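DNA mismatch repair protein MLH3 (Saccharomyces cerevisiae S288C, PDB 6RMN) takes part in DNA mismatch repair, correcting insertion-deletion loops as a component of the MutLbeta heterodimer; this chain is the C-terminal part of MLH3. Local coordinates at residues C81-D86 and Y138-L143; G106-E111 and E120-P125; V74-K79 and L124-T129. All blocks are in the same frame, centred on the assembly; numbering follows the deposited sequence.

Contact 1: residues C81-D86 and Y138-L143; sequences CCIEVD and YLKMVL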
# COMPACT_ATOMS: atom_id res chain seq x y z
N CYS B 81 44.92 3.66 -32.01
CA CYS B 81 43.71 2.89 -32.25
C CYS B 81 43.37 2.99 -33.73
O CYS B 81 42.72 3.94 -34.17
CB CYS B 81 42.57 3.37 -31.36
SG CYS B 81 41.10 2.30 -31.39
N CYS B 82 43.90 2.03 -34.50
CA CYS B 82 43.70 1.93 -35.94
C CYS B 82 43.13 0.56 -36.25
O CYS B 82 43.69 -0.47 -35.86
CB CYS B 82 45.01 2.18 -36.69
SG CYS B 82 45.87 3.69 -36.19
N ILE B 83 41.96 0.56 -36.91
CA ILE B 83 41.23 -0.65 -37.24
C ILE B 83 41.23 -0.90 -38.75
O ILE B 83 40.92 -0.01 -39.53
CB ILE B 83 39.80 -0.60 -36.61
CG1 ILE B 83 39.87 -0.64 -35.06
CG2 ILE B 83 38.88 -1.72 -37.15
CD1 ILE B 83 38.59 -0.27 -34.33
N GLU B 84 41.59 -2.13 -39.15
CA GLU B 84 41.60 -2.55 -40.55
C GLU B 84 40.15 -2.81 -40.96
O GLU B 84 39.41 -3.49 -40.24
CB GLU B 84 42.45 -3.82 -40.74
CG GLU B 84 43.92 -3.54 -41.01
CD GLU B 84 44.83 -4.76 -40.97
OE1 GLU B 84 44.48 -5.79 -41.60
OE2 GLU B 84 45.89 -4.69 -40.31
N VAL B 85 39.74 -2.22 -42.10
CA VAL B 85 38.38 -2.33 -42.64
C VAL B 85 38.37 -2.63 -44.15
O VAL B 85 39.30 -2.24 -44.86
CB VAL B 85 37.50 -1.08 -42.31
CG1 VAL B 85 37.11 -1.04 -40.84
CG2 VAL B 85 38.17 0.23 -42.74
N ASP B 86 37.29 -3.29 -44.64
CA ASP B 86 37.05 -3.59 -46.06
C ASP B 86 36.75 -2.28 -46.81
O ASP B 86 36.43 -1.28 -46.17
CB ASP B 86 35.81 -4.51 -46.21
CG ASP B 86 35.99 -5.96 -45.82
OD1 ASP B 86 37.07 -6.52 -46.10
OD2 ASP B 86 35.04 -6.54 -45.26
N TYR B 138 36.28 -5.76 -30.58
CA TYR B 138 35.03 -5.40 -29.94
C TYR B 138 34.51 -4.06 -30.50
O TYR B 138 33.33 -3.96 -30.83
CB TYR B 138 35.20 -5.31 -28.40
CG TYR B 138 33.98 -4.70 -27.73
CD1 TYR B 138 32.83 -5.45 -27.52
CD2 TYR B 138 33.95 -3.35 -27.38
CE1 TYR B 138 31.68 -4.88 -26.98
CE2 TYR B 138 32.80 -2.76 -26.86
CZ TYR B 138 31.67 -3.54 -26.65
OH TYR B 138 30.52 -2.98 -26.17
N LEU B 139 35.39 -3.04 -30.55
CA LEU B 139 35.07 -1.69 -31.00
C LEU B 139 34.59 -1.67 -32.45
O LEU B 139 33.58 -1.03 -32.73
CB LEU B 139 36.29 -0.76 -30.79
CG LEU B 139 36.10 0.74 -31.07
CD1 LEU B 139 34.97 1.33 -30.23
CD2 LEU B 139 37.37 1.49 -30.81
N LYS B 140 35.27 -2.42 -33.34
CA LYS B 140 34.89 -2.55 -34.75
C LYS B 140 33.45 -3.11 -34.85
O LYS B 140 32.61 -2.50 -35.52
CB LYS B 140 35.87 -3.45 -35.52
CG LYS B 140 35.57 -3.53 -37.02
CD LYS B 140 36.50 -4.46 -37.75
CE LYS B 140 36.23 -4.44 -39.24
NZ LYS B 140 37.19 -5.29 -40.00
N MET B 141 33.17 -4.22 -34.13
CA MET B 141 31.87 -4.87 -34.11
C MET B 141 30.75 -3.91 -33.70
O MET B 141 29.70 -3.89 -34.33
CB MET B 141 31.88 -6.09 -33.18
CG MET B 141 30.74 -7.04 -33.43
SD MET B 141 29.82 -7.42 -31.93
CE MET B 141 28.51 -6.13 -31.99
N VAL B 142 31.02 -3.10 -32.66
CA VAL B 142 30.09 -2.14 -32.06
C VAL B 142 29.79 -0.96 -33.01
O VAL B 142 28.64 -0.57 -33.14
CB VAL B 142 30.61 -1.74 -30.66
CG1 VAL B 142 30.28 -0.31 -30.29
CG2 VAL B 142 30.06 -2.69 -29.62
N LEU B 143 30.81 -0.43 -33.69
CA LEU B 143 30.66 0.66 -34.65
C LEU B 143 29.97 0.20 -35.95
O LEU B 143 29.11 0.92 -36.47
CB LEU B 143 32.03 1.34 -34.94
CG LEU B 143 32.75 1.95 -33.70
CD1 LEU B 143 34.04 2.62 -34.10
CD2 LEU B 143 31.88 2.92 -32.94

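Contact 2: residues G106-E111 and E120-P125; sequences GYETIE and EIKTLP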
# COMPACT_ATOMS: atom_id res chain seq x y z
N GLY B 106 34.96 9.99 -32.83
CA GLY B 106 35.68 10.75 -33.84
C GLY B 106 36.72 9.92 -34.57
O GLY B 106 37.62 9.37 -33.93
N TYR B 107 36.59 9.80 -35.89
CA TYR B 107 37.54 9.02 -36.68
C TYR B 107 37.91 9.68 -38.00
O TYR B 107 37.35 10.72 -38.36
CB TYR B 107 37.08 7.56 -36.89
CG TYR B 107 35.71 7.39 -37.52
CD1 TYR B 107 35.52 7.60 -38.89
CD2 TYR B 107 34.62 6.97 -36.77
CE1 TYR B 107 34.27 7.44 -39.48
CE2 TYR B 107 33.37 6.79 -37.35
CZ TYR B 107 33.20 7.03 -38.71
OH TYR B 107 31.97 6.84 -39.29
N GLU B 108 38.87 9.06 -38.71
CA GLU B 108 39.36 9.42 -40.04
C GLU B 108 39.52 8.14 -40.85
O GLU B 108 40.04 7.15 -40.33
CB GLU B 108 40.72 10.17 -39.97
CG GLU B 108 40.65 11.58 -39.38
CD GLU B 108 39.77 12.59 -40.09
OE1 GLU B 108 39.74 12.60 -41.34
OE2 GLU B 108 39.12 13.40 -39.38
N THR B 109 39.03 8.14 -42.10
CA THR B 109 39.12 7.00 -43.02
C THR B 109 40.39 7.16 -43.89
O THR B 109 40.52 8.15 -44.61
CB THR B 109 37.83 6.81 -43.84
OG1 THR B 109 37.32 8.08 -44.26
CG2 THR B 109 36.76 6.06 -43.07
N ILE B 110 41.33 6.20 -43.77
CA ILE B 110 42.63 6.19 -44.46
C ILE B 110 42.74 5.07 -45.52
O ILE B 110 42.41 3.91 -45.23
CB ILE B 110 43.81 6.16 -43.43
CG1 ILE B 110 43.60 7.20 -42.29
CG2 ILE B 110 45.18 6.35 -44.13
CD1 ILE B 110 44.33 6.89 -40.99
N GLU B 111 43.25 5.43 -46.73
CA GLU B 111 43.52 4.57 -47.89
C GLU B 111 42.27 3.91 -48.46
O GLU B 111 42.31 3.36 -49.56
CB GLU B 111 44.61 3.52 -47.60
CG GLU B 111 45.96 4.10 -47.20
CD GLU B 111 46.75 3.26 -46.21
OE1 GLU B 111 46.25 3.04 -45.08
OE2 GLU B 111 47.87 2.82 -46.57
N GLU B 120 41.10 5.19 -38.28
CA GLU B 120 41.85 5.73 -37.15
C GLU B 120 40.89 6.42 -36.20
O GLU B 120 40.39 7.49 -36.53
CB GLU B 120 42.94 6.70 -37.64
CG GLU B 120 43.82 7.30 -36.55
CD GLU B 120 44.73 8.41 -37.02
OE1 GLU B 120 45.95 8.34 -36.73
OE2 GLU B 120 44.24 9.36 -37.68
N ILE B 121 40.63 5.80 -35.03
CA ILE B 121 39.75 6.39 -34.02
C ILE B 121 40.55 7.36 -33.16
O ILE B 121 41.52 6.97 -32.51
CB ILE B 121 38.94 5.33 -33.21
CG1 ILE B 121 37.87 4.67 -34.10
CG2 ILE B 121 38.27 5.96 -32.01
CD1 ILE B 121 38.23 3.32 -34.58
N LYS B 122 40.13 8.63 -33.19
CA LYS B 122 40.72 9.76 -32.47
C LYS B 122 40.06 9.99 -31.11
O LYS B 122 40.78 10.18 -30.12
CB LYS B 122 40.70 11.03 -33.33
CG LYS B 122 41.61 10.93 -34.55
CD LYS B 122 41.76 12.25 -35.29
CE LYS B 122 42.89 12.20 -36.30
NZ LYS B 122 43.09 13.50 -36.98
N THR B 123 38.72 10.01 -31.04
CA THR B 123 37.99 10.24 -29.79
C THR B 123 36.91 9.20 -29.56
O THR B 123 36.34 8.67 -30.51
CB THR B 123 37.38 11.67 -29.70
OG1 THR B 123 36.22 11.78 -30.52
CG2 THR B 123 38.38 12.79 -30.03
N LEU B 124 36.62 8.93 -28.28
CA LEU B 124 35.56 8.02 -27.83
C LEU B 124 34.90 8.59 -26.59
O LEU B 124 35.61 9.16 -25.78
CB LEU B 124 36.13 6.63 -27.50
CG LEU B 124 36.43 5.66 -28.65
CD1 LEU B 124 36.81 4.30 -28.07
CD2 LEU B 124 35.23 5.50 -29.59
N PRO B 125 33.57 8.43 -26.38
CA PRO B 125 32.97 8.92 -25.12
C PRO B 125 33.42 8.03 -23.95
O PRO B 125 33.87 6.91 -24.19
CB PRO B 125 31.47 8.81 -25.37
CG PRO B 125 31.32 7.71 -26.36
CD PRO B 125 32.56 7.76 -27.23

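Contact 3: residues V74-K79 and L124-T129; sequences VARDLK and LPEMLT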
# COMPACT_ATOMS: atom_id res chain seq x y z
N VAL B 74 31.02 14.54 -23.52
CA VAL B 74 32.48 14.37 -23.40
C VAL B 74 33.02 13.33 -24.41
O VAL B 74 32.43 12.26 -24.58
CB VAL B 74 32.91 14.08 -21.93
CG1 VAL B 74 34.38 13.65 -21.82
CG2 VAL B 74 32.64 15.29 -21.03
N ALA B 75 34.12 13.68 -25.08
CA ALA B 75 34.82 12.84 -26.06
C ALA B 75 36.32 12.77 -25.69
O ALA B 75 37.09 13.68 -26.01
CB ALA B 75 34.61 13.39 -27.47
N ARG B 76 36.70 11.69 -24.98
CA ARG B 76 38.06 11.41 -24.52
C ARG B 76 38.99 11.02 -25.68
O ARG B 76 38.70 10.09 -26.43
CB ARG B 76 38.02 10.31 -23.42
CG ARG B 76 39.38 9.85 -22.86
CD ARG B 76 40.10 10.88 -22.00
NE ARG B 76 39.67 10.86 -20.60
CZ ARG B 76 38.78 11.70 -20.08
NH1 ARG B 76 38.21 12.64 -20.83
NH2 ARG B 76 38.46 11.61 -18.79
N ASP B 77 40.13 11.75 -25.81
CA ASP B 77 41.15 11.53 -26.84
C ASP B 77 41.80 10.16 -26.66
O ASP B 77 42.24 9.81 -25.56
CB ASP B 77 42.21 12.64 -26.82
CG ASP B 77 41.86 13.90 -27.58
OD1 ASP B 77 41.43 13.80 -28.76
OD2 ASP B 77 42.04 15.00 -27.02
N LEU B 78 41.83 9.38 -27.74
CA LEU B 78 42.36 8.02 -27.80
C LEU B 78 43.60 7.95 -28.71
O LEU B 78 43.61 8.53 -29.80
CB LEU B 78 41.24 7.09 -28.28
CG LEU B 78 41.48 5.59 -28.40
CD1 LEU B 78 41.76 4.95 -27.03
CD2 LEU B 78 40.28 4.93 -29.00
N LYS B 79 44.63 7.22 -28.25
CA LYS B 79 45.89 7.04 -28.97
C LYS B 79 46.06 5.61 -29.47
O LYS B 79 45.54 4.68 -28.84
CB LYS B 79 47.08 7.44 -28.07
CG LYS B 79 48.29 7.96 -28.85
CD LYS B 79 49.50 8.20 -27.94
CE LYS B 79 50.73 8.59 -28.73
NZ LYS B 79 51.89 8.88 -27.85
N LEU B 124 36.62 8.93 -28.28
CA LEU B 124 35.56 8.02 -27.83
C LEU B 124 34.90 8.59 -26.59
O LEU B 124 35.61 9.16 -25.78
CB LEU B 124 36.13 6.63 -27.50
CG LEU B 124 36.43 5.66 -28.65
CD1 LEU B 124 36.81 4.30 -28.07
CD2 LEU B 124 35.23 5.50 -29.59
N PRO B 125 33.57 8.43 -26.38
CA PRO B 125 32.97 8.92 -25.12
C PRO B 125 33.42 8.03 -23.95
O PRO B 125 33.87 6.91 -24.19
CB PRO B 125 31.47 8.81 -25.37
CG PRO B 125 31.32 7.71 -26.36
CD PRO B 125 32.56 7.76 -27.23
N GLU B 126 33.36 8.54 -22.72
CA GLU B 126 33.81 7.82 -21.52
C GLU B 126 33.18 6.41 -21.34
O GLU B 126 33.91 5.48 -21.02
CB GLU B 126 33.62 8.67 -20.25
CG GLU B 126 34.56 9.86 -20.18
CD GLU B 126 35.97 9.56 -19.70
OE1 GLU B 126 36.27 9.86 -18.52
OE2 GLU B 126 36.78 9.03 -20.50
N MET B 127 31.87 6.26 -21.59
CA MET B 127 31.15 4.98 -21.53
C MET B 127 31.83 3.96 -22.43
O MET B 127 32.12 2.85 -21.99
CB MET B 127 29.73 5.13 -22.09
CG MET B 127 28.71 5.66 -21.14
SD MET B 127 27.22 5.93 -22.14
CE MET B 127 26.68 7.52 -21.45
N LEU B 128 32.03 4.33 -23.71
CA LEU B 128 32.60 3.47 -24.73
C LEU B 128 34.09 3.17 -24.50
O LEU B 128 34.51 2.05 -24.77
CB LEU B 128 32.34 4.03 -26.14
CG LEU B 128 32.46 3.03 -27.33
CD1 LEU B 128 31.68 1.73 -27.07
CD2 LEU B 128 31.97 3.65 -28.62
N THR B 129 34.85 4.14 -23.95
CA THR B 129 36.27 3.97 -23.61
C THR B 129 36.40 2.84 -22.59
O THR B 129 37.25 1.97 -22.78
CB THR B 129 36.91 5.28 -23.10
OG1 THR B 129 36.74 6.31 -24.07
CG2 THR B 129 38.40 5.13 -22.80
O HOH W 1 31.38 11.05 -22.43

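Contact 1: residues C81-D86 and Y138-L143
Lys140 NZ donates a hydrogen bond of 2.9 Å to the backbone oxygen Glu84 O, the only hydrogen bond between residues 81-86 and 138-143. The ammonium nitrogen lies in the plane of that carbonyl, at a C=O...N angle of 149°. It gets there on a fully extended chain: CG is anti to the backbone N (chi1 -176°), and the later torsions keep the methylenes straight out from the helix. Those methylenes pass obliquely over Ile83, whose CG2 touches three of them in turn and comes nearest to Lys140 CD at 3.7 Å. Nearer the tip, Val85 CG1 lies 3.9 Å from Lys140 CE, so that the aliphatic part of the lysine rests on the two beta-branched side chains while its charge reaches the strand's backbone.

Leu139, one residue earlier, supplies the purely apolar half. Its CD2 touches two neighbours of the strand segment, 3.9 Å from Cys81 SG and 4.1 Å from Ile83 CD1, and the Ile83 and Leu139 side chains meet at about a right angle. Strand and helix axes cross at -60° and approach to 9.7 Å, a spacing filled by side chains.

A long, weak ion pair with Glu89 gives the ammonium group a second, looser partner. The strand pairs through its backbone with strand 117-124, and Val85 packs on Ala90 and Phe93 of helix 87-101. Leu139 also packs on Leu128 and Tyr132 of helix 126-132, and Cys81 touches Tyr132 too, so the contact seats helix 136-151 on this small antiparallel sheet.

Contact 2: residues G106-E111 and E120-P125
Tyr107 and Ile121 send their side chains to one face of the hairpin, and Glu108 and Glu120 send theirs to the other. On the first face the contact is between the stems: Tyr107 CB is 4.1 Å from Ile121 CG1. Tyr107 CG lies between the backbone N and the carbonyl carbon (chi1 56°), and the ring beyond it leads off this strand pair. On the second face the aliphatic parts meet obliquely. Glu108 CG approaches Lys122 CE to 3.9 Å, while the charged ends stay apart, with Glu108 OE2 4.6 Å from Lys122 NZ. Ile110 CD1 lies 3.6 Å from Glu120 CB.

Glu108 and Glu120 form a hydrogen-bonded antiparallel pair. Nearer the start of strand 106-110, Gly106 O accepts from both Lys122 N (2.7 Å) and Thr123 N (3.2 Å). This is a classic beta bulge, and it shifts the register by one residue.

The strands, 167° apart in direction, belong to a beta hairpin. Thr123 OG1 is hydrogen-bonded to Gly104 O, just ahead of strand 106-110. The Tyr107 ring meets Phe93 of helix 87-101 edge-to-face and its OH bonds Phe93 O, while strand 117-124 also pairs with strands 76-77 and 82-85.

Contact 3: residues V74-K79 and L124-T129
Arg76 and Leu124 form one antiparallel hydrogen-bonded pair at the point where strand 117-124 gives way to helix 126-132. The two bonds are unequal: Leu124 N to Arg76 O measures 3.0 Å and is nearly straight, whereas Arg76 N to Leu124 O, 2.9 Å long, is bent to 126° at the hydrogen and counts as weak. Just beyond the pair, Pro125 CA makes a CA-H...O contact of 3.4 Å with Val74 O. Pro125 holds the N-cap position, and its carbonyl oxygen accepts from both Thr129 N and Thr129 OG1 within the first turn. A water donates to Val74 O at 2.7 Å and accepts from Glu126 N, linking the loop to the start of the helix.

The polar side-chain contact is between Arg76 and Glu126. The arginine is bent at chi2 and chi3 and the glutamate at chi2, and the carboxylate lies over one face of the guanidinium. Glu126 OE2 lies 3.3 Å above the centre of that plane, and Glu126 OE1 is 2.8 Å from Arg76 NH2, with the two flat groups turned 44° apart. On the apolar side, Leu78 CD2 touches Leu124 CD1 at 3.6 Å, the two leucines crossing obliquely. Leu124 also touches Leu139 of helix 136-151, and Pro125 reaches Phe73 and Phe185.

The salt bridge therefore rests on charge rather than on directed N-H bonds, since OE1 lies well out of the guanidinium plane. Arg76 is exposed and also touches a crystal neighbour, so its pose may owe something to the lattice. Glu126, in the first turn, would probably have its negative charge favoured by the helix N-terminus as well as by Arg76.

All three contacts belong to one compact unit around strand 117-124, which lies between strand 106-110 of contact 2 and the strands of contacts 1 and 3. Contact 2 is nested within the loop closed by contact 1, their centres about 10 Å apart, and Ile83 CD1 meets Ile121 CD1 at 3.6 Å. Contacts 2 and 3 share Leu124 and Pro125, and a probable hydrogen bond of 2.7 Å joins Lys122 O to Leu78 N. Leu139 CD2 of contact 1 lies 4.0 Å from Leu124 CD1. None of the segments holds a zinc ligand; helix 183-196, which carries Cys194, packs against Pro125, Met127, Tyr138 and Val142.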